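Local coordinates for protein arginine kinase (PDB 6VVG) that binds AMP at its nucleotide site and, as a viral kinase named PK-1, probably transfers phosphate from ATP to serine or threonine residues of proteins, at residues A[240-245]-A[251-256]; A[210-215]-A[255-260]; A[120-125]-A[204-209]; A[125-130]-A[270-275]; A[176-181]-A[229-234]. All blocks are in the same frame, centred on the assembly; numbering follows the deposited sequence.

Contact 1: residues A[240-245]-A[251-256]; sequences PTIEHV and DFVRRM
Thr241 and Ile242 belong to the loop that leads from helix 228-235 into helix 247-256, in the helical C-lobe of the kinase. They meet Val253 and Arg254 of that second helix, so the loop packs back on the helix it leads into. A type I beta turn runs from Ile242 to Val245, shortly before the helix begins. At the outer end, Thr241 OG1 lies 2.9 Å from Arg254 NH1. The arginine chain is bent at its second torsion (chi2 -67°), which swings the guanidinium toward the loop. The backbone N of Thr241 then sits over one face of that group. Deeper in, the contact is apolar. Ile242 CD1 meets Val253 CG2 at 4.1 Å, the two side chains crossing at a slant. The isoleucine is extended past CG1 (chi2 172°), and this carries CD1 inward. On the helix, Arg255 NE forms a salt bridge with Asp251 OD2 at 3.0 Å. Asn250 OD1 accepts from the backbone N of Ile242 and ties the loop to helix 247-256. Tyr204 of helix 192-208 bonds through its hydroxyl to Pro240 O and packs on Ile242 and Val253, while Phe252 of helix 247-256 turns to Ile122 of helix 115-133.

Contact 2: residues A[210-215]-A[255-260]; sequences EYPFDI and RMLALD
Leu257 meets Pro212 and Phe213 through a single methyl group. Its CD1 is 4.0 Å from Pro212 CB and 4.3 Å from Phe213 CZ. All three residues are buried, and the contact is purely apolar. Leu257 is the first residue to leave helical angles after helix 247-256. Its extended chain (chi2 171°) carries CD1 out to the proline. Pro212 is held by its own neighbours in sequence. Its CB lies 3.9 Å above the plane of the Phe213 ring, over the ring centre. Its CD lies over a face of the Tyr211 ring, offset toward the rim. The proline is thus packed against two aromatic faces, one from each adjoining residue. Beyond it the loop makes an inverse gamma turn centred on Asp214. On the other side of the contact, Arg264 bonds to the carbonyl oxygens of Ala258 and Leu259, just after the helix. Helix 192-208 lies against the loop segment: Val201 and Tyr204 touch Pro212, and Trp197 touches Phe213. Tyr235 of helix 228-235 meets the Phe213 ring with the two planes at about 50°.

Contact 3: residues A[120-125]-A[204-209]; sequences KIIITL and YEILST
Ile206 packs on Ile121 and Ile122 in a buried helix-to-helix contact within the kinase C-lobe. It joins the long helix 115-133 to the C-terminal end of helix 192-208, the central helix known as F in protein kinases. The nearest CA atoms, those of Ile121 and Ile206, are 9.3 Å apart, so side chains alone fill the gap. One methyl group does the touching from the second helix. Ile206 CD1 lies 4.1 Å from Ile122 CG1 and 4.2 Å from Ile121 CG2. It therefore meets two consecutive residues of the facing helix. Ile206 CG1 takes the crowded position between backbone N and carbonyl carbon (chi1 57°), and the rest of the chain runs out straight toward helix 115-133. Cys118, one turn earlier on that helix, also touches Ile206. Close by, helix 192-208 runs out. Tyr204 O accepts from Ser208 N at 2.9 Å and from Ser208 OG at 2.7 Å, the two donors coming from opposite faces of its plane. Thr209 then breaks the helix with a positive phi. The three isoleucines offer only hydrocarbon, so this interface rests on van der Waals packing and burial, without directional bonds between the helices.

Contact 4: residues A[125-130]-A[270-275]; sequences LVTALN and EIIKHP
Thr127 OG1 is hydrogen-bonded to Ile123 O, one turn back on helix 115-133. The same oxygen lies 4.4 Å from Ile272 CD1 at the margin of the contact. The core is Val126, which meets Ile271 and Ile272 with its two branches. Val126 CG2 lies 3.6 Å from Ile271 CG2, a close methyl-to-methyl contact. Val126 CG1 is 4.0 Å from that same methyl of Ile271. It also faces Ile272, whose CD1 is 4.3 Å away. Ile272 bends at its second torsion (chi2 69°), which brings CD1 across both Val126 and Thr127. Further along, His274 bonds to Asp251 of helix 247-256 through NE2 and to Phe276 N through ND1, which fixes its ring. That ring meets Phe252 edge-to-face. The contact packs the last helix of the C-lobe, 268-272, on helix 115-133, and leads into the His-Pro-Phe sequence familiar near the end of many protein kinase domains.

Contact 5: residues A[176-181]-A[229-234]; sequences TTVYFS and KDMLPL
Just ahead of Met231, which reaches Thr177 and Val178, Asp230 bonds through OD2 to Glu227 N near the start of helix 228-235. Met231 then carries the contact. Its CG lies 4.0 Å from Thr177 CG2 and equally far from the carbonyl oxygen of Thr177. The chain is bent twice (chi2 -52°, chi3 -57°), and this curls the thioether end along the loop to Val178. There Met231 SD is 4.3 Å from Val178 CG1, and Met231 CE is 4.2 Å from Val178 CA. The loop has a short 3-10 turn at 177-179. It ends at Ser181, whose hydroxyl caps helix 182-185. Ser181 opens a Ser-Pro-Glu sequence, in the place of the Ala-Pro-Glu motif of many kinases, so the loop before it is consistent with the P+1 loop at the end of the activation segment. Next, Leu232 touches Ile185, as Met231 does. The helix is kinked at Pro233, where the ring nitrogen has no proton to give. Leu234 packs on Ile215, which also touches Val178.

Overall arrangement
All five contacts lie in the helical C-lobe, away from the AMP pocket. Contacts 1 and 2 share the end of helix 247-256, and their centres are about 9 Å apart. Contacts 3 and 4 share Leu125 on helix 115-133, with centres about 12 Å apart. Helix 192-208 links these groups: Tyr204 of contact 3 touches residues of both contact 1 and contact 2. Contacts 1 and 4 are tied by Asp251 OD2 and His274 NE2, 2.9 Å apart. Contact 2 joins contact 5 through Tyr211 OH and Val178 O, 2.6 Å apart. Contacts 4 and 5 do not touch; their centres are about 23 Å apart.

Contact 1: residues A[240-245]-A[251-256]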
# COMPACT_ATOMS: atom_id res chain seq x y z
N PRO A 240 10.26 -12.90 33.25
CA PRO A 240 9.68 -13.12 34.59
C PRO A 240 8.33 -13.81 34.52
O PRO A 240 7.49 -13.51 33.67
CB PRO A 240 9.55 -11.70 35.16
CG PRO A 240 10.57 -10.88 34.41
CD PRO A 240 10.62 -11.49 33.02
N THR A 241 8.12 -14.74 35.45
CA THR A 241 6.80 -15.34 35.62
C THR A 241 5.81 -14.28 36.08
O THR A 241 6.13 -13.42 36.90
CB THR A 241 6.86 -16.47 36.65
OG1 THR A 241 7.78 -17.48 36.21
CG2 THR A 241 5.49 -17.09 36.85
N ILE A 242 4.60 -14.33 35.53
CA ILE A 242 3.50 -13.47 35.97
C ILE A 242 2.79 -14.21 37.09
O ILE A 242 2.09 -15.20 36.85
CB ILE A 242 2.55 -13.13 34.82
CG1 ILE A 242 3.34 -12.61 33.62
CG2 ILE A 242 1.53 -12.09 35.28
CD1 ILE A 242 2.51 -12.42 32.37
N GLU A 243 2.97 -13.74 38.33
CA GLU A 243 2.67 -14.56 39.49
C GLU A 243 1.19 -14.93 39.57
O GLU A 243 0.84 -16.09 39.81
CB GLU A 243 3.11 -13.84 40.77
CG GLU A 243 3.16 -14.71 42.01
CD GLU A 243 4.07 -15.92 41.86
OE1 GLU A 243 4.86 -15.97 40.90
OE2 GLU A 243 3.99 -16.83 42.72
N HIS A 244 0.31 -13.96 39.37
CA HIS A 244 -1.11 -14.14 39.66
C HIS A 244 -1.96 -14.29 38.39
O HIS A 244 -3.11 -13.85 38.33
CB HIS A 244 -1.64 -12.99 40.51
CG HIS A 244 -0.91 -12.82 41.81
ND1 HIS A 244 -0.56 -13.89 42.60
CD2 HIS A 244 -0.46 -11.71 42.44
CE1 HIS A 244 0.08 -13.45 43.67
NE2 HIS A 244 0.15 -12.13 43.60
N VAL A 245 -1.40 -14.95 37.38
CA VAL A 245 -2.17 -15.43 36.24
C VAL A 245 -1.85 -16.91 36.05
O VAL A 245 -0.91 -17.44 36.65
CB VAL A 245 -1.88 -14.64 34.94
CG1 VAL A 245 -2.09 -13.15 35.17
CG2 VAL A 245 -0.47 -14.92 34.44
N ASP A 251 2.70 -19.62 30.02
CA ASP A 251 3.27 -20.33 28.88
C ASP A 251 3.05 -19.57 27.58
O ASP A 251 3.90 -19.62 26.68
CB ASP A 251 2.67 -21.73 28.79
CG ASP A 251 3.48 -22.65 27.89
OD1 ASP A 251 4.63 -22.97 28.25
OD2 ASP A 251 2.97 -23.04 26.82
N PHE A 252 1.92 -18.86 27.47
CA PHE A 252 1.65 -18.08 26.27
C PHE A 252 2.71 -17.00 26.07
O PHE A 252 3.31 -16.90 24.99
CB PHE A 252 0.25 -17.47 26.36
CG PHE A 252 -0.16 -16.70 25.13
CD1 PHE A 252 -0.44 -17.36 23.94
CD2 PHE A 252 -0.26 -15.32 25.16
CE1 PHE A 252 -0.82 -16.66 22.81
CE2 PHE A 252 -0.63 -14.61 24.03
CZ PHE A 252 -0.92 -15.28 22.86
N VAL A 253 2.96 -16.19 27.10
CA VAL A 253 3.85 -15.05 26.90
C VAL A 253 5.29 -15.51 26.74
O VAL A 253 6.06 -14.92 25.97
CB VAL A 253 3.70 -14.03 28.05
CG1 VAL A 253 2.25 -13.53 28.12
CG2 VAL A 253 4.15 -14.62 29.37
N ARG A 254 5.68 -16.58 27.44
CA ARG A 254 7.01 -17.13 27.22
C ARG A 254 7.22 -17.45 25.75
O ARG A 254 8.21 -17.04 25.13
CB ARG A 254 7.24 -18.40 28.05
CG ARG A 254 6.85 -18.34 29.52
CD ARG A 254 7.73 -17.39 30.34
NE ARG A 254 7.80 -17.82 31.74
CZ ARG A 254 8.93 -17.88 32.44
NH1 ARG A 254 8.90 -18.29 33.70
NH2 ARG A 254 10.08 -17.52 31.89
N ARG A 255 6.29 -18.23 25.17
CA ARG A 255 6.43 -18.67 23.79
C ARG A 255 6.17 -17.54 22.80
O ARG A 255 6.69 -17.59 21.68
CB ARG A 255 5.48 -19.85 23.53
CG ARG A 255 5.80 -21.06 24.42
CD ARG A 255 4.97 -22.30 24.10
NE ARG A 255 5.33 -23.41 24.98
CZ ARG A 255 6.11 -24.43 24.62
NH1 ARG A 255 6.60 -24.50 23.39
NH2 ARG A 255 6.40 -25.39 25.50
N MET A 256 5.40 -16.52 23.19
CA MET A 256 5.24 -15.36 22.32
C MET A 256 6.54 -14.58 22.20
O MET A 256 6.80 -13.97 21.16
CB MET A 256 4.14 -14.45 22.85
CG MET A 256 2.72 -14.95 22.65
SD MET A 256 2.22 -15.07 20.93
CE MET A 256 2.31 -13.35 20.41

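Contact 2: residues A[210-215]-A[255-260]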
# COMPACT_ATOMS: atom_id res chain seq x y z
N GLU A 210 3.12 -4.99 33.82
CA GLU A 210 4.52 -4.62 33.76
C GLU A 210 5.08 -4.93 32.37
O GLU A 210 4.57 -5.79 31.65
CB GLU A 210 5.35 -5.35 34.82
CG GLU A 210 4.96 -5.04 36.26
CD GLU A 210 5.49 -3.70 36.74
OE1 GLU A 210 6.15 -3.00 35.94
OE2 GLU A 210 5.25 -3.35 37.91
N TYR A 211 6.15 -4.21 32.00
CA TYR A 211 6.86 -4.43 30.75
C TYR A 211 7.74 -5.68 30.87
O TYR A 211 8.40 -5.87 31.90
CB TYR A 211 7.70 -3.20 30.40
CG TYR A 211 8.52 -3.33 29.14
CD1 TYR A 211 7.94 -3.13 27.89
CD2 TYR A 211 9.86 -3.64 29.20
CE1 TYR A 211 8.69 -3.25 26.73
CE2 TYR A 211 10.62 -3.76 28.05
CZ TYR A 211 10.03 -3.57 26.82
OH TYR A 211 10.79 -3.70 25.68
N PRO A 212 7.75 -6.55 29.86
CA PRO A 212 8.42 -7.85 30.05
C PRO A 212 9.90 -7.75 30.41
O PRO A 212 10.36 -8.49 31.28
CB PRO A 212 8.22 -8.55 28.69
CG PRO A 212 7.82 -7.44 27.71
CD PRO A 212 7.05 -6.46 28.57
N PHE A 213 10.66 -6.87 29.76
CA PHE A 213 12.11 -6.91 29.82
C PHE A 213 12.66 -5.84 30.76
O PHE A 213 11.95 -4.94 31.22
CB PHE A 213 12.69 -6.77 28.41
CG PHE A 213 12.10 -7.75 27.43
CD1 PHE A 213 12.35 -9.10 27.56
CD2 PHE A 213 11.30 -7.32 26.39
CE1 PHE A 213 11.81 -10.01 26.67
CE2 PHE A 213 10.75 -8.22 25.49
CZ PHE A 213 11.01 -9.57 25.64
N ASP A 214 13.96 -5.94 31.02
CA ASP A 214 14.59 -5.29 32.17
C ASP A 214 15.08 -3.89 31.79
O ASP A 214 16.25 -3.66 31.48
CB ASP A 214 15.74 -6.16 32.68
CG ASP A 214 16.16 -5.83 34.10
OD1 ASP A 214 15.51 -4.99 34.75
OD2 ASP A 214 17.15 -6.43 34.57
N ILE A 215 14.16 -2.93 31.87
CA ILE A 215 14.49 -1.53 31.69
C ILE A 215 13.68 -0.68 32.66
O ILE A 215 12.70 -1.13 33.24
CB ILE A 215 14.25 -1.04 30.24
CG1 ILE A 215 12.76 -1.14 29.88
CG2 ILE A 215 15.08 -1.83 29.25
CD1 ILE A 215 12.44 -0.64 28.48
N ARG A 255 6.29 -18.23 25.17
CA ARG A 255 6.43 -18.67 23.79
C ARG A 255 6.17 -17.54 22.80
O ARG A 255 6.69 -17.59 21.68
CB ARG A 255 5.48 -19.85 23.53
CG ARG A 255 5.80 -21.06 24.42
CD ARG A 255 4.97 -22.30 24.10
NE ARG A 255 5.33 -23.41 24.98
CZ ARG A 255 6.11 -24.43 24.62
NH1 ARG A 255 6.60 -24.50 23.39
NH2 ARG A 255 6.40 -25.39 25.50
N MET A 256 5.40 -16.52 23.19
CA MET A 256 5.24 -15.36 22.32
C MET A 256 6.54 -14.58 22.20
O MET A 256 6.80 -13.97 21.16
CB MET A 256 4.14 -14.45 22.85
CG MET A 256 2.72 -14.95 22.65
SD MET A 256 2.22 -15.07 20.93
CE MET A 256 2.31 -13.35 20.41
N LEU A 257 7.38 -14.59 23.24
CA LEU A 257 8.56 -13.74 23.31
C LEU A 257 9.86 -14.53 23.31
O LEU A 257 10.90 -14.00 23.70
CB LEU A 257 8.48 -12.83 24.54
CG LEU A 257 7.26 -11.90 24.52
CD1 LEU A 257 7.06 -11.16 25.82
CD2 LEU A 257 7.40 -10.91 23.35
N ALA A 258 9.81 -15.79 22.88
CA ALA A 258 11.03 -16.57 22.72
C ALA A 258 12.01 -15.84 21.80
O ALA A 258 11.65 -15.43 20.70
CB ALA A 258 10.70 -17.95 22.14
N LEU A 259 13.24 -15.67 22.28
CA LEU A 259 14.26 -15.02 21.46
C LEU A 259 14.42 -15.75 20.13
O LEU A 259 14.43 -15.12 19.06
CB LEU A 259 15.59 -14.97 22.21
CG LEU A 259 16.79 -14.49 21.38
CD1 LEU A 259 16.51 -13.10 20.82
CD2 LEU A 259 18.06 -14.50 22.22
N ASP A 260 14.56 -17.07 20.18
CA ASP A 260 14.69 -17.89 18.98
C ASP A 260 13.33 -18.04 18.31
O ASP A 260 12.40 -18.58 18.92
CB ASP A 260 15.27 -19.26 19.35
CG ASP A 260 15.63 -20.10 18.14
OD1 ASP A 260 15.20 -19.78 17.02
OD2 ASP A 260 16.37 -21.09 18.33

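Contact 3: residues A[120-125]-A[204-209]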
# COMPACT_ATOMS: atom_id res chain seq x y z
N LYS A 120 -9.74 -12.34 26.05
CA LYS A 120 -10.65 -11.85 25.01
C LYS A 120 -9.98 -10.79 24.15
O LYS A 120 -10.09 -10.82 22.92
CB LYS A 120 -11.91 -11.29 25.64
N ILE A 121 -9.27 -9.85 24.77
CA ILE A 121 -8.59 -8.80 24.02
C ILE A 121 -7.58 -9.42 23.06
O ILE A 121 -7.49 -9.04 21.88
CB ILE A 121 -7.92 -7.82 24.99
CG1 ILE A 121 -8.98 -6.94 25.66
CG2 ILE A 121 -6.89 -6.97 24.28
CD1 ILE A 121 -8.49 -6.20 26.90
N ILE A 122 -6.81 -10.39 23.55
CA ILE A 122 -5.74 -10.96 22.74
C ILE A 122 -6.32 -11.74 21.56
O ILE A 122 -5.79 -11.68 20.45
CB ILE A 122 -4.82 -11.84 23.61
CG1 ILE A 122 -3.97 -10.96 24.53
CG2 ILE A 122 -3.94 -12.71 22.73
CD1 ILE A 122 -3.28 -11.71 25.65
N ILE A 123 -7.40 -12.48 21.79
CA ILE A 123 -8.03 -13.20 20.69
C ILE A 123 -8.48 -12.22 19.61
O ILE A 123 -8.23 -12.41 18.42
CB ILE A 123 -9.21 -14.05 21.20
CG1 ILE A 123 -8.71 -15.25 22.00
CG2 ILE A 123 -10.08 -14.51 20.04
CD1 ILE A 123 -9.82 -16.01 22.72
N THR A 124 -9.14 -11.14 20.03
CA THR A 124 -9.60 -10.13 19.08
C THR A 124 -8.42 -9.50 18.34
O THR A 124 -8.45 -9.36 17.12
CB THR A 124 -10.40 -9.06 19.82
OG1 THR A 124 -11.49 -9.67 20.52
CG2 THR A 124 -10.95 -8.02 18.85
N LEU A 125 -7.38 -9.12 19.08
CA LEU A 125 -6.23 -8.48 18.46
C LEU A 125 -5.57 -9.39 17.43
O LEU A 125 -5.26 -8.97 16.32
CB LEU A 125 -5.22 -8.08 19.54
CG LEU A 125 -3.89 -7.49 19.07
CD1 LEU A 125 -4.12 -6.23 18.27
CD2 LEU A 125 -2.99 -7.22 20.27
N TYR A 204 1.88 -9.55 27.54
CA TYR A 204 2.58 -9.54 28.82
C TYR A 204 2.19 -8.33 29.65
O TYR A 204 2.02 -8.43 30.87
CB TYR A 204 4.09 -9.56 28.60
CG TYR A 204 4.86 -9.90 29.85
CD1 TYR A 204 5.06 -8.96 30.86
CD2 TYR A 204 5.38 -11.17 30.05
CE1 TYR A 204 5.75 -9.27 32.01
CE2 TYR A 204 6.07 -11.50 31.19
CZ TYR A 204 6.26 -10.55 32.17
OH TYR A 204 6.95 -10.87 33.31
N GLU A 205 2.03 -7.17 29.00
CA GLU A 205 1.77 -5.94 29.74
C GLU A 205 0.37 -5.94 30.34
O GLU A 205 0.20 -5.58 31.51
CB GLU A 205 1.97 -4.74 28.82
CG GLU A 205 3.43 -4.48 28.50
CD GLU A 205 3.64 -3.31 27.57
OE1 GLU A 205 3.00 -3.28 26.50
OE2 GLU A 205 4.46 -2.43 27.90
N ILE A 206 -0.65 -6.33 29.57
CA ILE A 206 -1.99 -6.31 30.14
C ILE A 206 -2.16 -7.41 31.18
O ILE A 206 -2.89 -7.23 32.17
CB ILE A 206 -3.08 -6.40 29.06
CG1 ILE A 206 -2.92 -7.65 28.20
CG2 ILE A 206 -3.07 -5.14 28.20
CD1 ILE A 206 -4.07 -7.85 27.22
N LEU A 207 -1.50 -8.55 30.99
CA LEU A 207 -1.64 -9.64 31.96
C LEU A 207 -0.93 -9.31 33.27
O LEU A 207 -1.47 -9.58 34.35
CB LEU A 207 -1.08 -10.94 31.37
CG LEU A 207 -1.97 -11.68 30.38
CD1 LEU A 207 -1.18 -12.75 29.63
CD2 LEU A 207 -3.17 -12.29 31.08
N SER A 208 0.26 -8.72 33.19
CA SER A 208 1.07 -8.45 34.37
C SER A 208 1.03 -7.01 34.84
O SER A 208 1.35 -6.74 36.00
CB SER A 208 2.53 -8.83 34.09
OG SER A 208 3.16 -7.86 33.27
N THR A 209 0.63 -6.08 33.97
CA THR A 209 0.72 -4.64 34.18
C THR A 209 2.17 -4.16 34.22
O THR A 209 2.42 -3.02 34.63
CB THR A 209 -0.00 -4.18 35.45
OG1 THR A 209 0.79 -4.48 36.61
CG2 THR A 209 -1.36 -4.84 35.57

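Contact 4: residues A[125-130]-A[270-275]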
# COMPACT_ATOMS: atom_id res chain seq x y z
N LEU A 125 -7.38 -9.12 19.08
CA LEU A 125 -6.23 -8.48 18.46
C LEU A 125 -5.57 -9.39 17.43
O LEU A 125 -5.26 -8.97 16.32
CB LEU A 125 -5.22 -8.08 19.54
CG LEU A 125 -3.89 -7.49 19.07
CD1 LEU A 125 -4.12 -6.23 18.27
CD2 LEU A 125 -2.99 -7.22 20.27
N VAL A 126 -5.35 -10.65 17.80
CA VAL A 126 -4.71 -11.60 16.89
C VAL A 126 -5.57 -11.79 15.65
O VAL A 126 -5.07 -11.79 14.52
CB VAL A 126 -4.46 -12.94 17.61
CG1 VAL A 126 -4.06 -14.02 16.62
CG2 VAL A 126 -3.40 -12.76 18.70
N THR A 127 -6.88 -11.96 15.84
CA THR A 127 -7.78 -12.15 14.71
C THR A 127 -7.79 -10.93 13.81
O THR A 127 -7.76 -11.06 12.58
CB THR A 127 -9.19 -12.45 15.22
OG1 THR A 127 -9.20 -13.71 15.91
CG2 THR A 127 -10.19 -12.48 14.08
N ALA A 128 -7.84 -9.73 14.40
CA ALA A 128 -7.88 -8.51 13.60
C ALA A 128 -6.58 -8.34 12.82
O ALA A 128 -6.61 -8.04 11.62
CB ALA A 128 -8.12 -7.31 14.51
N LEU A 129 -5.44 -8.51 13.48
CA LEU A 129 -4.17 -8.36 12.78
C LEU A 129 -4.02 -9.41 11.68
O LEU A 129 -3.48 -9.12 10.61
CB LEU A 129 -3.01 -8.44 13.77
CG LEU A 129 -2.80 -7.20 14.64
CD1 LEU A 129 -1.73 -7.46 15.70
CD2 LEU A 129 -2.44 -5.99 13.80
N ASN A 130 -4.50 -10.63 11.93
CA ASN A 130 -4.47 -11.64 10.88
C ASN A 130 -5.27 -11.20 9.67
O ASN A 130 -4.82 -11.36 8.52
CB ASN A 130 -5.02 -12.98 11.40
CG ASN A 130 -4.80 -14.12 10.42
OD1 ASN A 130 -3.68 -14.38 9.99
ND2 ASN A 130 -5.88 -14.79 10.05
N GLU A 270 0.03 -20.61 15.01
CA GLU A 270 0.67 -20.95 16.28
C GLU A 270 0.01 -20.21 17.43
O GLU A 270 -0.32 -20.80 18.46
CB GLU A 270 2.16 -20.63 16.22
CG GLU A 270 3.01 -21.65 15.50
CD GLU A 270 4.43 -21.17 15.27
OE1 GLU A 270 4.60 -20.02 14.81
OE2 GLU A 270 5.37 -21.94 15.55
N ILE A 271 -0.19 -18.90 17.26
CA ILE A 271 -0.75 -18.09 18.34
C ILE A 271 -2.16 -18.55 18.68
O ILE A 271 -2.48 -18.83 19.84
CB ILE A 271 -0.73 -16.60 17.95
CG1 ILE A 271 0.70 -16.12 17.72
CG2 ILE A 271 -1.42 -15.76 19.01
CD1 ILE A 271 0.79 -14.79 16.99
N ILE A 272 -3.02 -18.64 17.67
CA ILE A 272 -4.44 -18.88 17.91
C ILE A 272 -4.72 -20.28 18.42
O ILE A 272 -5.79 -20.53 18.99
CB ILE A 272 -5.22 -18.59 16.61
CG1 ILE A 272 -6.69 -18.31 16.92
CG2 ILE A 272 -5.09 -19.75 15.63
CD1 ILE A 272 -6.93 -17.00 17.64
N LYS A 273 -3.78 -21.21 18.27
CA LYS A 273 -3.97 -22.58 18.72
C LYS A 273 -3.35 -22.86 20.08
O LYS A 273 -3.44 -23.99 20.57
CB LYS A 273 -3.40 -23.56 17.68
CG LYS A 273 -4.26 -23.69 16.43
CD LYS A 273 -3.62 -24.61 15.39
CE LYS A 273 -4.54 -24.78 14.18
NZ LYS A 273 -4.24 -26.03 13.41
N HIS A 274 -2.74 -21.86 20.72
CA HIS A 274 -2.13 -22.09 22.02
C HIS A 274 -3.22 -22.29 23.08
O HIS A 274 -4.28 -21.65 23.01
CB HIS A 274 -1.25 -20.91 22.42
CG HIS A 274 -0.46 -21.15 23.67
ND1 HIS A 274 -0.95 -20.86 24.92
CD2 HIS A 274 0.78 -21.67 23.86
CE1 HIS A 274 -0.05 -21.18 25.83
NE2 HIS A 274 1.01 -21.68 25.21
N PRO A 275 -3.00 -23.18 24.06
CA PRO A 275 -4.04 -23.42 25.08
C PRO A 275 -4.63 -22.15 25.66
O PRO A 275 -5.85 -22.08 25.87
CB PRO A 275 -3.30 -24.24 26.14
CG PRO A 275 -2.32 -25.08 25.31
CD PRO A 275 -1.85 -24.10 24.22

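Contact 5: residues A[176-181]-A[229-234]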
# COMPACT_ATOMS: atom_id res chain seq x y z
N THR A 176 8.39 2.22 17.86
CA THR A 176 8.86 2.30 19.23
C THR A 176 9.85 1.18 19.51
O THR A 176 9.50 -0.01 19.43
CB THR A 176 7.69 2.24 20.21
OG1 THR A 176 6.68 3.17 19.81
CG2 THR A 176 8.15 2.57 21.63
N THR A 177 11.07 1.56 19.90
CA THR A 177 12.17 0.61 20.03
C THR A 177 11.82 -0.54 20.96
O THR A 177 12.17 -1.69 20.68
CB THR A 177 13.41 1.35 20.53
OG1 THR A 177 13.70 2.46 19.66
CG2 THR A 177 14.61 0.42 20.60
N VAL A 178 11.13 -0.26 22.06
CA VAL A 178 10.96 -1.27 23.09
C VAL A 178 9.93 -2.32 22.68
O VAL A 178 9.68 -3.28 23.42
CB VAL A 178 10.57 -0.64 24.44
CG1 VAL A 178 11.73 0.17 25.01
CG2 VAL A 178 9.33 0.23 24.30
N TYR A 179 9.31 -2.14 21.52
CA TYR A 179 8.45 -3.16 20.94
C TYR A 179 9.11 -3.87 19.77
O TYR A 179 8.46 -4.71 19.13
CB TYR A 179 7.12 -2.54 20.49
CG TYR A 179 6.14 -2.21 21.61
CD1 TYR A 179 6.18 -0.98 22.25
CD2 TYR A 179 5.18 -3.13 22.01
CE1 TYR A 179 5.30 -0.68 23.27
CE2 TYR A 179 4.29 -2.83 23.03
CZ TYR A 179 4.35 -1.60 23.66
OH TYR A 179 3.47 -1.30 24.67
N PHE A 180 10.37 -3.58 19.48
CA PHE A 180 11.04 -4.16 18.32
C PHE A 180 11.32 -5.65 18.55
O PHE A 180 11.90 -6.02 19.57
CB PHE A 180 12.37 -3.46 18.05
CG PHE A 180 12.25 -2.12 17.37
CD1 PHE A 180 11.04 -1.47 17.26
CD2 PHE A 180 13.39 -1.49 16.87
CE1 PHE A 180 10.95 -0.23 16.64
CE2 PHE A 180 13.31 -0.26 16.26
CZ PHE A 180 12.09 0.37 16.15
N SER A 181 10.95 -6.48 17.58
CA SER A 181 11.31 -7.89 17.62
C SER A 181 12.79 -8.08 17.32
O SER A 181 13.43 -7.20 16.75
CB SER A 181 10.48 -8.67 16.61
OG SER A 181 10.95 -8.43 15.29
N LYS A 229 19.83 -2.13 19.33
CA LYS A 229 20.78 -3.17 19.70
C LYS A 229 20.90 -3.33 21.21
O LYS A 229 21.33 -4.38 21.68
CB LYS A 229 22.15 -2.88 19.07
CG LYS A 229 22.22 -3.21 17.59
CD LYS A 229 22.14 -4.71 17.35
CE LYS A 229 21.93 -5.03 15.87
NZ LYS A 229 23.14 -4.75 15.04
N ASP A 230 20.53 -2.30 21.98
CA ASP A 230 20.49 -2.44 23.43
C ASP A 230 19.39 -3.39 23.88
O ASP A 230 19.44 -3.89 25.01
CB ASP A 230 20.28 -1.07 24.09
CG ASP A 230 21.43 -0.12 23.85
OD1 ASP A 230 22.60 -0.55 23.96
OD2 ASP A 230 21.17 1.06 23.54
N MET A 231 18.38 -3.64 23.04
CA MET A 231 17.31 -4.54 23.43
C MET A 231 17.77 -5.99 23.41
O MET A 231 17.27 -6.81 24.20
CB MET A 231 16.11 -4.37 22.50
CG MET A 231 15.44 -3.01 22.53
SD MET A 231 14.99 -2.45 24.18
CE MET A 231 13.93 -3.78 24.74
N LEU A 232 18.72 -6.33 22.54
CA LEU A 232 19.08 -7.74 22.37
C LEU A 232 19.58 -8.37 23.66
O LEU A 232 19.09 -9.46 24.02
CB LEU A 232 20.13 -7.87 21.26
CG LEU A 232 19.58 -7.87 19.83
CD1 LEU A 232 20.70 -8.20 18.84
CD2 LEU A 232 18.43 -8.84 19.65
N PRO A 233 20.53 -7.79 24.40
CA PRO A 233 20.92 -8.41 25.68
C PRO A 233 19.73 -8.67 26.59
O PRO A 233 19.69 -9.68 27.29
CB PRO A 233 21.90 -7.39 26.30
CG PRO A 233 22.40 -6.59 25.13
CD PRO A 233 21.24 -6.51 24.15
N LEU A 234 18.75 -7.76 26.57
CA LEU A 234 17.60 -7.90 27.45
C LEU A 234 16.75 -9.11 27.05
O LEU A 234 16.28 -9.85 27.92
CB LEU A 234 16.77 -6.62 27.42
CG LEU A 234 17.55 -5.37 27.81
CD1 LEU A 234 16.67 -4.14 27.81
CD2 LEU A 234 18.20 -5.57 29.19